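Local structure of IclR transcriptional regulator (Thermotoga maritima, 1MKM) at residues B[15-20]-B[61-66]; B[28-31]-B[36-39]; B[78-83]-B[99-104]; B[158-163]-B[169-174]; B[221-226]-B[230-235]. The protein probably binds DNA through a winged helix-turn-helix domain and regulates transcription as a member of the IclR family. All coordinates share one frame; numbering follows the deposited sequence.

Contact 1 (B[15-20]-B[61-66])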
# COMPACT_ATOMS: atom_id res chain seq x y z
N ASP B 15 2.19 -26.83 6.82
CA ASP B 15 0.82 -26.41 7.09
C ASP B 15 0.83 -25.21 8.01
O ASP B 15 -0.02 -24.32 7.89
CB ASP B 15 0.00 -27.53 7.74
CG ASP B 15 -1.41 -27.09 8.11
OD1 ASP B 15 -1.60 -26.52 9.20
OD2 ASP B 15 -2.34 -27.29 7.29
N PHE B 16 1.81 -25.18 8.91
CA PHE B 16 1.95 -24.09 9.87
C PHE B 16 2.40 -22.76 9.26
O PHE B 16 1.91 -21.71 9.64
CB PHE B 16 2.93 -24.49 10.98
CG PHE B 16 3.37 -23.35 11.85
CD1 PHE B 16 2.46 -22.71 12.70
CD2 PHE B 16 4.68 -22.88 11.80
CE1 PHE B 16 2.85 -21.63 13.49
CE2 PHE B 16 5.09 -21.80 12.58
CZ PHE B 16 4.17 -21.17 13.43
N ILE B 17 3.36 -22.80 8.34
CA ILE B 17 3.84 -21.57 7.74
C ILE B 17 2.76 -20.95 6.87
O ILE B 17 2.66 -19.72 6.77
CB ILE B 17 5.13 -21.83 6.91
CG1 ILE B 17 6.20 -22.46 7.83
CG2 ILE B 17 5.64 -20.54 6.29
CD1 ILE B 17 7.46 -22.82 7.12
N VAL B 18 1.93 -21.80 6.26
CA VAL B 18 0.84 -21.32 5.41
C VAL B 18 -0.23 -20.58 6.22
O VAL B 18 -0.72 -19.54 5.79
CB VAL B 18 0.12 -22.47 4.67
CG1 VAL B 18 -1.33 -22.09 4.40
CG2 VAL B 18 0.79 -22.75 3.34
N LYS B 19 -0.59 -21.13 7.38
CA LYS B 19 -1.63 -20.51 8.20
C LYS B 19 -1.07 -19.51 9.20
O LYS B 19 -1.83 -18.90 9.95
CB LYS B 19 -2.44 -21.58 8.95
CG LYS B 19 -3.10 -22.66 8.06
CD LYS B 19 -4.01 -22.08 6.96
CE LYS B 19 -4.59 -23.18 6.03
NZ LYS B 19 -5.49 -22.70 4.93
N ASN B 20 0.24 -19.32 9.19
CA ASN B 20 0.87 -18.39 10.11
C ASN B 20 0.87 -16.94 9.61
O ASN B 20 1.41 -16.63 8.55
CB ASN B 20 2.30 -18.82 10.40
CG ASN B 20 2.96 -17.97 11.47
OD1 ASN B 20 2.46 -17.88 12.60
ND2 ASN B 20 4.08 -17.34 11.13
N TYR B 61 11.19 -16.79 7.19
CA TYR B 61 10.44 -17.49 6.15
C TYR B 61 8.99 -17.08 5.87
O TYR B 61 8.20 -16.83 6.78
CB TYR B 61 10.47 -18.99 6.42
CG TYR B 61 11.83 -19.64 6.30
CD1 TYR B 61 12.70 -19.70 7.39
CD2 TYR B 61 12.22 -20.24 5.10
CE1 TYR B 61 13.94 -20.35 7.28
CE2 TYR B 61 13.45 -20.88 4.99
CZ TYR B 61 14.30 -20.94 6.08
OH TYR B 61 15.49 -21.61 5.96
N VAL B 62 8.65 -17.10 4.59
CA VAL B 62 7.32 -16.75 4.13
C VAL B 62 6.90 -17.78 3.09
O VAL B 62 7.74 -18.36 2.41
CB VAL B 62 7.34 -15.31 3.54
CG1 VAL B 62 6.64 -15.26 2.21
CG2 VAL B 62 6.71 -14.35 4.52
N PRO B 63 5.59 -18.04 2.97
CA PRO B 63 5.15 -19.03 1.97
C PRO B 63 5.55 -18.69 0.54
O PRO B 63 5.53 -17.53 0.12
CB PRO B 63 3.63 -19.09 2.18
CG PRO B 63 3.30 -17.78 2.81
CD PRO B 63 4.45 -17.54 3.75
N GLY B 64 5.90 -19.73 -0.21
CA GLY B 64 6.30 -19.58 -1.59
C GLY B 64 5.14 -19.60 -2.56
O GLY B 64 3.97 -19.60 -2.16
N TYR B 65 5.46 -19.65 -3.84
CA TYR B 65 4.48 -19.63 -4.91
C TYR B 65 4.01 -21.02 -5.32
O TYR B 65 2.95 -21.16 -5.92
CB TYR B 65 5.09 -18.96 -6.14
CG TYR B 65 5.94 -19.93 -6.93
CD1 TYR B 65 5.38 -20.68 -7.97
CD2 TYR B 65 7.27 -20.17 -6.59
CE1 TYR B 65 6.11 -21.66 -8.63
CE2 TYR B 65 8.02 -21.15 -7.25
CZ TYR B 65 7.42 -21.89 -8.27
OH TYR B 65 8.13 -22.87 -8.92
N LYS B 66 4.82 -22.04 -5.04
CA LYS B 66 4.48 -23.40 -5.44
C LYS B 66 3.03 -23.77 -5.17
O LYS B 66 2.29 -24.14 -6.08
CB LYS B 66 5.41 -24.40 -4.75
CG LYS B 66 5.21 -25.82 -5.17
CD LYS B 66 5.34 -25.96 -6.68
CE LYS B 66 6.72 -25.56 -7.19
NZ LYS B 66 6.82 -25.76 -8.67

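Contact 2 (B[28-31]-B[36-39])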
# COMPACT_ATOMS: atom_id res chain seq x y z
N GLU B 28 12.62 -20.43 15.27
CA GLU B 28 11.26 -20.57 15.76
C GLU B 28 10.60 -21.90 15.43
O GLU B 28 9.90 -22.48 16.27
CB GLU B 28 10.42 -19.40 15.23
CG GLU B 28 10.91 -18.05 15.73
CD GLU B 28 10.25 -16.88 15.03
OE1 GLU B 28 10.48 -15.73 15.46
OE2 GLU B 28 9.50 -17.11 14.06
N ILE B 29 10.81 -22.40 14.21
CA ILE B 29 10.24 -23.67 13.82
C ILE B 29 10.82 -24.78 14.69
O ILE B 29 10.10 -25.64 15.20
CB ILE B 29 10.50 -23.99 12.34
CG1 ILE B 29 9.52 -23.19 11.48
CG2 ILE B 29 10.38 -25.49 12.09
CD1 ILE B 29 9.48 -23.60 10.03
N ALA B 30 12.14 -24.75 14.87
CA ALA B 30 12.82 -25.74 15.70
C ALA B 30 12.15 -25.77 17.08
O ALA B 30 11.67 -26.81 17.52
CB ALA B 30 14.31 -25.38 15.82
N GLU B 31 12.11 -24.62 17.74
CA GLU B 31 11.48 -24.51 19.05
C GLU B 31 10.02 -24.95 19.02
O GLU B 31 9.46 -25.38 20.02
CB GLU B 31 11.58 -23.08 19.57
CG GLU B 31 13.00 -22.63 19.92
CD GLU B 31 13.04 -21.24 20.54
OE1 GLU B 31 12.75 -20.25 19.82
OE2 GLU B 31 13.35 -21.14 21.75
N SER B 36 16.49 -29.61 16.82
CA SER B 36 17.62 -28.69 16.70
C SER B 36 17.51 -27.81 15.45
O SER B 36 16.91 -28.20 14.45
CB SER B 36 18.94 -29.47 16.62
OG SER B 36 18.95 -30.31 15.48
N VAL B 37 18.08 -26.61 15.53
CA VAL B 37 18.07 -25.69 14.40
C VAL B 37 18.64 -26.46 13.21
O VAL B 37 18.19 -26.31 12.08
CB VAL B 37 18.97 -24.45 14.67
CG1 VAL B 37 19.19 -23.67 13.38
CG2 VAL B 37 18.33 -23.56 15.72
N SER B 38 19.62 -27.31 13.50
CA SER B 38 20.28 -28.13 12.49
C SER B 38 19.28 -28.94 11.68
O SER B 38 19.29 -28.89 10.45
CB SER B 38 21.29 -29.07 13.15
OG SER B 38 21.92 -29.91 12.19
N ASN B 39 18.42 -29.70 12.37
CA ASN B 39 17.44 -30.52 11.67
C ASN B 39 16.27 -29.73 11.11
O ASN B 39 15.59 -30.20 10.20
CB ASN B 39 16.95 -31.67 12.57
CG ASN B 39 18.06 -32.68 12.88
OD1 ASN B 39 19.04 -32.35 13.57
ND2 ASN B 39 17.93 -33.91 12.37

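Contact 3 (B[78-83]-B[99-104])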
# COMPACT_ATOMS: atom_id res chain seq x y z
N PHE B 78 -11.05 -28.92 -13.66
CA PHE B 78 -12.51 -28.83 -13.72
C PHE B 78 -13.00 -27.89 -14.84
O PHE B 78 -13.28 -26.71 -14.60
CB PHE B 78 -13.06 -28.35 -12.37
CG PHE B 78 -12.54 -29.14 -11.20
CD1 PHE B 78 -11.92 -28.48 -10.13
CD2 PHE B 78 -12.67 -30.52 -11.16
CE1 PHE B 78 -11.44 -29.21 -9.03
CE2 PHE B 78 -12.19 -31.26 -10.07
CZ PHE B 78 -11.58 -30.60 -9.00
N ASN B 79 -13.12 -28.44 -16.04
CA ASN B 79 -13.56 -27.71 -17.22
C ASN B 79 -14.70 -26.74 -16.92
O ASN B 79 -14.75 -25.63 -17.47
CB ASN B 79 -13.97 -28.70 -18.32
CG ASN B 79 -15.23 -29.47 -17.96
OD1 ASN B 79 -15.57 -29.63 -16.79
ND2 ASN B 79 -15.92 -29.97 -18.98
N ILE B 80 -15.60 -27.14 -16.04
CA ILE B 80 -16.73 -26.32 -15.65
C ILE B 80 -16.28 -24.92 -15.19
O ILE B 80 -16.91 -23.91 -15.50
CB ILE B 80 -17.53 -26.98 -14.49
CG1 ILE B 80 -18.83 -26.22 -14.25
CG2 ILE B 80 -16.70 -26.94 -13.20
CD1 ILE B 80 -19.62 -26.74 -13.08
N ARG B 81 -15.18 -24.88 -14.45
CA ARG B 81 -14.66 -23.62 -13.93
C ARG B 81 -14.50 -22.55 -15.01
O ARG B 81 -14.98 -21.43 -14.88
CB ARG B 81 -13.33 -23.86 -13.21
CG ARG B 81 -12.80 -22.63 -12.50
CD ARG B 81 -11.47 -22.88 -11.86
NE ARG B 81 -10.78 -21.62 -11.62
CZ ARG B 81 -11.10 -20.76 -10.66
NH1 ARG B 81 -12.11 -21.00 -9.84
NH2 ARG B 81 -10.40 -19.64 -10.52
N ASP B 82 -13.81 -22.91 -16.09
CA ASP B 82 -13.59 -21.97 -17.19
C ASP B 82 -14.86 -21.74 -18.00
O ASP B 82 -15.04 -20.70 -18.62
CB ASP B 82 -12.47 -22.48 -18.10
CG ASP B 82 -11.11 -22.11 -17.59
OD1 ASP B 82 -10.60 -21.04 -17.98
OD2 ASP B 82 -10.55 -22.88 -16.78
N ILE B 83 -15.74 -22.74 -17.98
CA ILE B 83 -17.00 -22.65 -18.70
C ILE B 83 -17.95 -21.69 -17.98
O ILE B 83 -18.83 -21.09 -18.60
CB ILE B 83 -17.66 -24.04 -18.78
CG1 ILE B 83 -17.06 -24.83 -19.93
CG2 ILE B 83 -19.16 -23.92 -18.95
CD1 ILE B 83 -17.71 -26.17 -20.11
N VAL B 99 -20.91 -14.41 -5.48
CA VAL B 99 -21.37 -15.58 -6.23
C VAL B 99 -20.46 -16.78 -5.93
O VAL B 99 -19.25 -16.62 -5.88
CB VAL B 99 -21.30 -15.30 -7.74
CG1 VAL B 99 -21.80 -16.50 -8.56
CG2 VAL B 99 -22.10 -14.04 -8.06
N HIS B 100 -21.05 -17.96 -5.72
CA HIS B 100 -20.26 -19.17 -5.46
C HIS B 100 -20.59 -20.25 -6.47
O HIS B 100 -21.68 -20.26 -7.05
CB HIS B 100 -20.53 -19.73 -4.06
CG HIS B 100 -20.12 -18.83 -2.95
ND1 HIS B 100 -18.85 -18.85 -2.41
CD2 HIS B 100 -20.80 -17.87 -2.28
CE1 HIS B 100 -18.77 -17.95 -1.45
NE2 HIS B 100 -19.94 -17.33 -1.35
N LEU B 101 -19.65 -21.15 -6.67
CA LEU B 101 -19.83 -22.29 -7.56
C LEU B 101 -19.24 -23.47 -6.83
O LEU B 101 -18.02 -23.53 -6.62
CB LEU B 101 -19.08 -22.09 -8.88
CG LEU B 101 -19.18 -23.31 -9.82
CD1 LEU B 101 -20.60 -23.40 -10.32
CD2 LEU B 101 -18.21 -23.21 -11.00
N ILE B 102 -20.09 -24.40 -6.40
CA ILE B 102 -19.60 -25.57 -5.68
C ILE B 102 -19.63 -26.81 -6.55
O ILE B 102 -20.61 -27.07 -7.24
CB ILE B 102 -20.42 -25.85 -4.40
CG1 ILE B 102 -21.75 -26.52 -4.74
CG2 ILE B 102 -20.70 -24.55 -3.69
CD1 ILE B 102 -22.56 -26.90 -3.50
N LEU B 103 -18.52 -27.56 -6.52
CA LEU B 103 -18.38 -28.81 -7.30
C LEU B 103 -18.89 -29.97 -6.48
O LEU B 103 -18.48 -30.14 -5.34
CB LEU B 103 -16.90 -29.06 -7.62
CG LEU B 103 -16.50 -30.35 -8.36
CD1 LEU B 103 -17.04 -30.34 -9.78
CD2 LEU B 103 -14.98 -30.46 -8.38
N LYS B 104 -19.80 -30.75 -7.06
CA LYS B 104 -20.39 -31.92 -6.39
C LYS B 104 -19.36 -33.05 -6.28
O LYS B 104 -18.89 -33.55 -7.29
CB LYS B 104 -21.59 -32.40 -7.21
CG LYS B 104 -22.04 -33.85 -6.96
CD LYS B 104 -22.91 -33.99 -5.72
CE LYS B 104 -23.78 -35.24 -5.82
NZ LYS B 104 -22.96 -36.47 -5.91

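Contact 4 (B[158-163]-B[169-174])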
# COMPACT_ATOMS: atom_id res chain seq x y z
N VAL B 158 -25.35 -39.34 5.79
CA VAL B 158 -25.03 -38.01 6.29
C VAL B 158 -25.83 -37.50 7.48
O VAL B 158 -27.06 -37.50 7.45
CB VAL B 158 -25.14 -36.98 5.15
CG1 VAL B 158 -24.84 -35.59 5.67
CG2 VAL B 158 -24.18 -37.36 4.04
N GLU B 159 -25.12 -37.05 8.51
CA GLU B 159 -25.76 -36.49 9.70
C GLU B 159 -26.27 -35.09 9.33
O GLU B 159 -25.94 -34.56 8.26
CB GLU B 159 -24.76 -36.41 10.86
CG GLU B 159 -25.24 -35.60 12.07
CD GLU B 159 -24.22 -35.49 13.19
OE1 GLU B 159 -23.01 -35.33 12.91
OE2 GLU B 159 -24.62 -35.55 14.38
N LEU B 160 -27.07 -34.49 10.21
CA LEU B 160 -27.61 -33.16 9.95
C LEU B 160 -27.37 -32.23 11.13
O LEU B 160 -28.23 -31.41 11.45
CB LEU B 160 -29.11 -33.26 9.66
CG LEU B 160 -29.56 -34.16 8.50
CD1 LEU B 160 -31.08 -34.12 8.38
CD2 LEU B 160 -28.94 -33.69 7.20
N LYS B 161 -26.21 -32.34 11.76
CA LYS B 161 -25.88 -31.49 12.89
C LYS B 161 -26.29 -30.05 12.62
O LYS B 161 -25.66 -29.35 11.83
CB LYS B 161 -24.38 -31.55 13.20
CG LYS B 161 -23.96 -30.65 14.35
CD LYS B 161 -22.48 -30.79 14.68
CE LYS B 161 -22.05 -29.76 15.72
NZ LYS B 161 -20.62 -29.89 16.09
N PRO B 162 -27.37 -29.59 13.26
CA PRO B 162 -27.89 -28.23 13.10
C PRO B 162 -26.88 -27.14 13.46
O PRO B 162 -26.52 -26.97 14.62
CB PRO B 162 -29.12 -28.22 14.00
CG PRO B 162 -28.72 -29.16 15.10
CD PRO B 162 -28.11 -30.30 14.32
N LYS B 163 -26.44 -26.40 12.44
CA LYS B 163 -25.46 -25.33 12.63
C LYS B 163 -26.11 -24.03 13.07
O LYS B 163 -25.46 -23.13 13.61
CB LYS B 163 -24.69 -25.11 11.32
CG LYS B 163 -23.70 -26.22 11.00
CD LYS B 163 -23.21 -26.13 9.57
CE LYS B 163 -24.33 -26.39 8.59
NZ LYS B 163 -25.02 -27.69 8.85
N THR B 169 -32.94 -30.56 10.45
CA THR B 169 -32.39 -31.80 10.99
C THR B 169 -33.28 -33.03 10.75
O THR B 169 -32.96 -34.13 11.21
CB THR B 169 -32.11 -31.66 12.51
OG1 THR B 169 -31.34 -30.47 12.75
CG2 THR B 169 -31.30 -32.85 13.02
N ASN B 170 -34.37 -32.86 10.02
CA ASN B 170 -35.27 -33.97 9.75
C ASN B 170 -35.34 -34.33 8.27
O ASN B 170 -35.76 -33.52 7.43
CB ASN B 170 -36.69 -33.66 10.26
CG ASN B 170 -37.66 -34.81 10.04
OD1 ASN B 170 -37.97 -35.17 8.91
ND2 ASN B 170 -38.15 -35.39 11.14
N PRO B 171 -34.92 -35.56 7.93
CA PRO B 171 -34.90 -36.09 6.56
C PRO B 171 -36.24 -36.12 5.84
O PRO B 171 -36.28 -36.16 4.61
CB PRO B 171 -34.29 -37.48 6.74
CG PRO B 171 -34.69 -37.85 8.13
CD PRO B 171 -34.45 -36.57 8.89
N ARG B 172 -37.35 -36.10 6.58
CA ARG B 172 -38.67 -36.10 5.95
C ARG B 172 -38.94 -34.67 5.49
O ARG B 172 -39.53 -34.44 4.43
CB ARG B 172 -39.75 -36.52 6.95
CG ARG B 172 -39.53 -37.86 7.63
CD ARG B 172 -40.67 -38.14 8.59
NE ARG B 172 -40.37 -39.23 9.53
CZ ARG B 172 -41.18 -39.60 10.52
NH1 ARG B 172 -42.35 -38.99 10.69
NH2 ARG B 172 -40.83 -40.59 11.34
N VAL B 173 -38.49 -33.72 6.30
CA VAL B 173 -38.64 -32.30 6.01
C VAL B 173 -37.66 -31.92 4.91
O VAL B 173 -37.98 -31.12 4.02
CB VAL B 173 -38.33 -31.45 7.23
CG1 VAL B 173 -38.65 -29.99 6.93
CG2 VAL B 173 -39.12 -31.95 8.43
N LEU B 174 -36.46 -32.49 4.99
CA LEU B 174 -35.42 -32.24 4.02
C LEU B 174 -35.84 -32.78 2.66
O LEU B 174 -35.60 -32.16 1.63
CB LEU B 174 -34.11 -32.90 4.48
CG LEU B 174 -32.81 -32.52 3.76
CD1 LEU B 174 -31.63 -33.01 4.57
CD2 LEU B 174 -32.78 -33.10 2.35

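Contact 5 (B[221-226]-B[230-235])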
# COMPACT_ATOMS: atom_id res chain seq x y z
N ALA B 221 -28.71 -11.44 5.10
CA ALA B 221 -30.13 -11.76 5.14
C ALA B 221 -31.04 -10.62 4.72
O ALA B 221 -31.97 -10.82 3.93
CB ALA B 221 -30.49 -12.22 6.54
N ARG B 222 -30.77 -9.42 5.23
CA ARG B 222 -31.57 -8.24 4.92
C ARG B 222 -31.96 -8.10 3.45
O ARG B 222 -33.11 -7.81 3.14
CB ARG B 222 -30.83 -6.96 5.34
CG ARG B 222 -30.40 -6.90 6.79
CD ARG B 222 -30.00 -5.48 7.16
NE ARG B 222 -29.27 -5.41 8.42
CZ ARG B 222 -28.88 -4.27 8.99
NH1 ARG B 222 -29.15 -3.11 8.40
NH2 ARG B 222 -28.20 -4.29 10.13
N LYS B 223 -31.01 -8.31 2.56
CA LYS B 223 -31.25 -8.17 1.13
C LYS B 223 -32.24 -9.14 0.47
O LYS B 223 -32.97 -8.76 -0.45
CB LYS B 223 -29.92 -8.23 0.37
CG LYS B 223 -29.02 -7.01 0.56
CD LYS B 223 -27.70 -7.18 -0.20
CE LYS B 223 -26.73 -6.05 0.09
NZ LYS B 223 -25.41 -6.26 -0.57
N PHE B 224 -32.27 -10.38 0.93
CA PHE B 224 -33.14 -11.38 0.31
C PHE B 224 -34.64 -11.26 0.60
O PHE B 224 -35.17 -11.92 1.50
CB PHE B 224 -32.62 -12.78 0.67
CG PHE B 224 -31.23 -13.06 0.14
CD1 PHE B 224 -30.12 -12.39 0.67
CD2 PHE B 224 -31.04 -13.92 -0.94
CE1 PHE B 224 -28.85 -12.58 0.14
CE2 PHE B 224 -29.77 -14.12 -1.47
CZ PHE B 224 -28.68 -13.44 -0.94
N THR B 225 -35.30 -10.39 -0.17
CA THR B 225 -36.74 -10.17 -0.06
C THR B 225 -37.40 -11.07 -1.09
O THR B 225 -36.71 -11.66 -1.93
CB THR B 225 -37.14 -8.70 -0.38
OG1 THR B 225 -36.64 -8.33 -1.67
CG2 THR B 225 -36.60 -7.73 0.68
N GLU B 226 -38.72 -11.18 -1.03
CA GLU B 226 -39.48 -12.02 -1.96
C GLU B 226 -39.07 -11.69 -3.40
O GLU B 226 -38.77 -12.59 -4.19
CB GLU B 226 -40.99 -11.77 -1.80
CG GLU B 226 -41.51 -11.72 -0.36
CD GLU B 226 -41.57 -13.08 0.33
OE1 GLU B 226 -42.17 -14.02 -0.24
OE2 GLU B 226 -41.02 -13.21 1.44
N GLU B 230 -36.61 -13.64 -6.14
CA GLU B 230 -37.10 -13.87 -7.50
C GLU B 230 -36.10 -13.37 -8.54
O GLU B 230 -35.89 -14.01 -9.57
CB GLU B 230 -38.45 -13.17 -7.72
CG GLU B 230 -39.66 -13.98 -7.27
CD GLU B 230 -40.03 -15.09 -8.26
OE1 GLU B 230 -40.40 -14.76 -9.41
OE2 GLU B 230 -39.94 -16.28 -7.89
N GLU B 231 -35.49 -12.23 -8.24
CA GLU B 231 -34.51 -11.61 -9.13
C GLU B 231 -33.21 -12.40 -9.19
O GLU B 231 -32.65 -12.62 -10.27
CB GLU B 231 -34.22 -10.19 -8.66
CG GLU B 231 -33.26 -9.44 -9.54
CD GLU B 231 -33.33 -7.95 -9.31
OE1 GLU B 231 -33.12 -7.52 -8.16
OE2 GLU B 231 -33.61 -7.21 -10.28
N TYR B 232 -32.72 -12.82 -8.03
CA TYR B 232 -31.49 -13.58 -7.96
C TYR B 232 -31.66 -14.94 -8.65
O TYR B 232 -30.91 -15.28 -9.56
CB TYR B 232 -31.05 -13.76 -6.49
CG TYR B 232 -30.73 -12.47 -5.76
CD1 TYR B 232 -30.36 -11.31 -6.46
CD2 TYR B 232 -30.73 -12.41 -4.35
CE1 TYR B 232 -29.99 -10.13 -5.78
CE2 TYR B 232 -30.36 -11.23 -3.66
CZ TYR B 232 -29.99 -10.10 -4.39
OH TYR B 232 -29.58 -8.94 -3.73
N SER B 233 -32.66 -15.71 -8.23
CA SER B 233 -32.90 -17.02 -8.83
C SER B 233 -33.12 -16.90 -10.34
O SER B 233 -32.96 -17.88 -11.08
CB SER B 233 -34.10 -17.71 -8.17
OG SER B 233 -35.28 -16.95 -8.31
N ASP B 234 -33.48 -15.71 -10.79
CA ASP B 234 -33.71 -15.44 -12.20
C ASP B 234 -32.39 -15.45 -12.96
O ASP B 234 -32.21 -16.22 -13.90
CB ASP B 234 -34.39 -14.08 -12.39
CG ASP B 234 -35.78 -14.19 -12.98
OD1 ASP B 234 -36.32 -13.14 -13.40
OD2 ASP B 234 -36.34 -15.31 -13.03
N VAL B 235 -31.47 -14.57 -12.55
CA VAL B 235 -30.16 -14.48 -13.20
C VAL B 235 -29.42 -15.79 -13.00
O VAL B 235 -28.68 -16.25 -13.88
CB VAL B 235 -29.32 -13.32 -12.61
CG1 VAL B 235 -28.05 -13.13 -13.43
CG2 VAL B 235 -30.13 -12.04 -12.58

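Contact 1 (B[15-20]-B[61-66])
I17, near the C-terminal end of helix 6-19, meets P63 on strand 61-63 through one methyl group and one ring carbon: I17 CG2 lies 4.1 Å from P63 CD. CG2 sits opposite the backbone N across the CA-CB bond, whereas CG1 stands beside that N (chi1 -58°) and leads CD1 away from P63 toward I29 CD1 of helix 26-32, leaving CG2 to meet the proline. The same methyl also comes within 4.4 Å of V62 C, and P63 CD lies 4.1 Å from the backbone atom I17 O, so the proline ring rests against both the side chain and the backbone of the helix. Helix 6-19 is here packed on the two-stranded wing of a winged helix-turn-helix domain, whose other strand, 53-55, touches I17 through V53. I17 also packs on M44 of helix 37-50. P63 also packs on V74, and V18 on F73, of the second subunit.

Contact 2 (B[28-31]-B[36-39])
A30 and V37 meet where two helices come together across a short turn, their CA atoms 5.4 Å apart. A30 has the largest share of buried surface, and its single methyl group does all the touching from its side. That methyl points at the start of the next helix and lies against backbone: A30 CB is 4.0 Å from V37 N and also 4.0 Å from S36 C. V37 adds a looser side-chain contact, its CG2 methyl lying 4.4 Å from A30 CB. A side chain as short as that of alanine lets the two backbones approach this closely.

S36 presents its backbone to A30 and turns its CB away. As the N-cap residue of helix 37-50, it uses its hydroxyl oxygen to accept from the first turn: N39 N lies 3.2 Å from S36 OG, with an angle of 160° at the hydrogen. Its chi1 of 62° swings OG toward that N-H, which no backbone carbonyl of the helix could serve.

This is the turn of a helix-turn-helix, with helix 37-50 in the position of the recognition helix and probably lying in the major groove of DNA, as in related proteins. A30 also packs on A40 of helix 37-50, and the next residue back, I29, reaches M44 of that helix together with I13 and I17 of helix 6-19, so that the three helices share an apolar core.

Contact 3 (B[78-83]-B[99-104])
The start of helix 79-93 lies over strand 98-105 at a side-chain's distance, with the closest pair of CA atoms, those of F78 and L103, 8.7 Å apart. F78, just ahead of the helix, offers one face of its ring to L103. The CD2 methyl of L103 stands over that face, 3.5 Å from the ring centroid and 16° off the ring normal, a CH-pi contact. It is displaced toward the rim, and its nearest ring atom is F78 CE2 at 3.4 Å. L103 CG lies opposite its backbone N about the CA-CB bond (chi1 176°), and with chi2 at 67° CD2 is the branch that meets the ring; the two side chains cross at about a right angle. With an alanine in place of F78, the L103 methyl would probably lose the ring beneath it and a gap would open between helix and strand.

Strand 98-105 is central in the antiparallel sheet of the C-terminal domain, which belongs to the GAF clan, and helix 79-93 covers one face of that sheet. Two residues along the strand from L103, L101 points to the same side, and its CD2 lies 4.3 Å from I80 CD1. I80 further packs on A213 and L101 on V215, both of the adjoining strand 211-220. Y65 of the second subunit packs on both F78 and L103, which brings the neighbouring chain to the edge of this contact.

Contact 4 (B[158-163]-B[169-174])
L160 has the largest share of this contact and can be followed outward from its backbone. Its CB lies against T169, 3.8 Å from T169 CA and 4.0 Å from T169 CG2. Beyond it, CG, beside the backbone N (chi1 -57°), points its two methyls at different partners. CD1 comes against the backbone just before the helix, 3.4 Å from T169 O, and 4.2 Å from P171 CD in the first turn. CD2 meets the other leucine, lying 3.8 Å from L174 CD1, and the two side chains run obliquely past each other.

The contact closes the long connection between helices 148-157 and 171-184 in the C-terminal, GAF-related domain, bringing the loop after the first helix back onto the beginning of the second. That beginning is capped by N170, whose OD1 accepts from R172 N at 2.6 Å and from V173 N at 3.0 Å. The two N-H groups approach from opposite faces of the amide plane, so the one oxygen is gripped on both sides and the capping side chain is held in place.

Nearer the solvent, P162 lies against T169, with P162 CB 3.4 Å from T169 OG1. That hydroxyl also has a hydrogen bond to the backbone O of T167, inside the connection. L160 also packs on Y134, and P162 on T167 within the connection.

Contact 5 (B[221-226]-B[230-235])
Close to the zinc site, at the entry to helix 226-246, F224 and Y232 form a T-shaped aromatic pair; the F224 side chain is about 5 Å from that of C199, a zinc ligand. The Y232 edge is directed at the face of F224, with centroids 5.1 Å apart and planes at 68°. The closest atoms, F224 CE2 and Y232 CD2, are 3.5 Å apart. F224 is the centre of an inverse gamma turn, and its CG stands beside the backbone N (chi1 -62°), which turns the ring toward Y232. The turn follows a short 3-10 segment after strand 211-220 and leads into the last helix of the GAF-related domain, with T225 as N-cap. Inside the helix, E230 N donates to E226 O over 3.1 Å. Were F224 a serine, Y232 would probably lose the ring face its edge meets, and M198 and V200 their apolar neighbour. Y232 OH lies 4.2 Å from K223 CB, while K223 NZ forms a salt bridge with E97 and hydrogen-bonds Q119.

Along the chain, contact 2 is nested within the loop closed by contact 1, and contacts 3, 4 and 5 follow in series. The first two share the winged helix-turn-helix domain: their centres are 16 Å apart, and they touch through I17 CD1 and I29 CD1 at 3.6 Å. The other three belong to the C-terminal domain, with centres 22 to 26 Å from one another. There, contact 3 lies on the central sheet, contact 4 on the connection into helix 171-184, and contact 5 beside the zinc site. Contacts 2 and 5 are 54 Å apart between centres, which shows how far the probable DNA-binding domain lies from the region beside the zinc site. Contacts 1 and 3 both touch the second subunit.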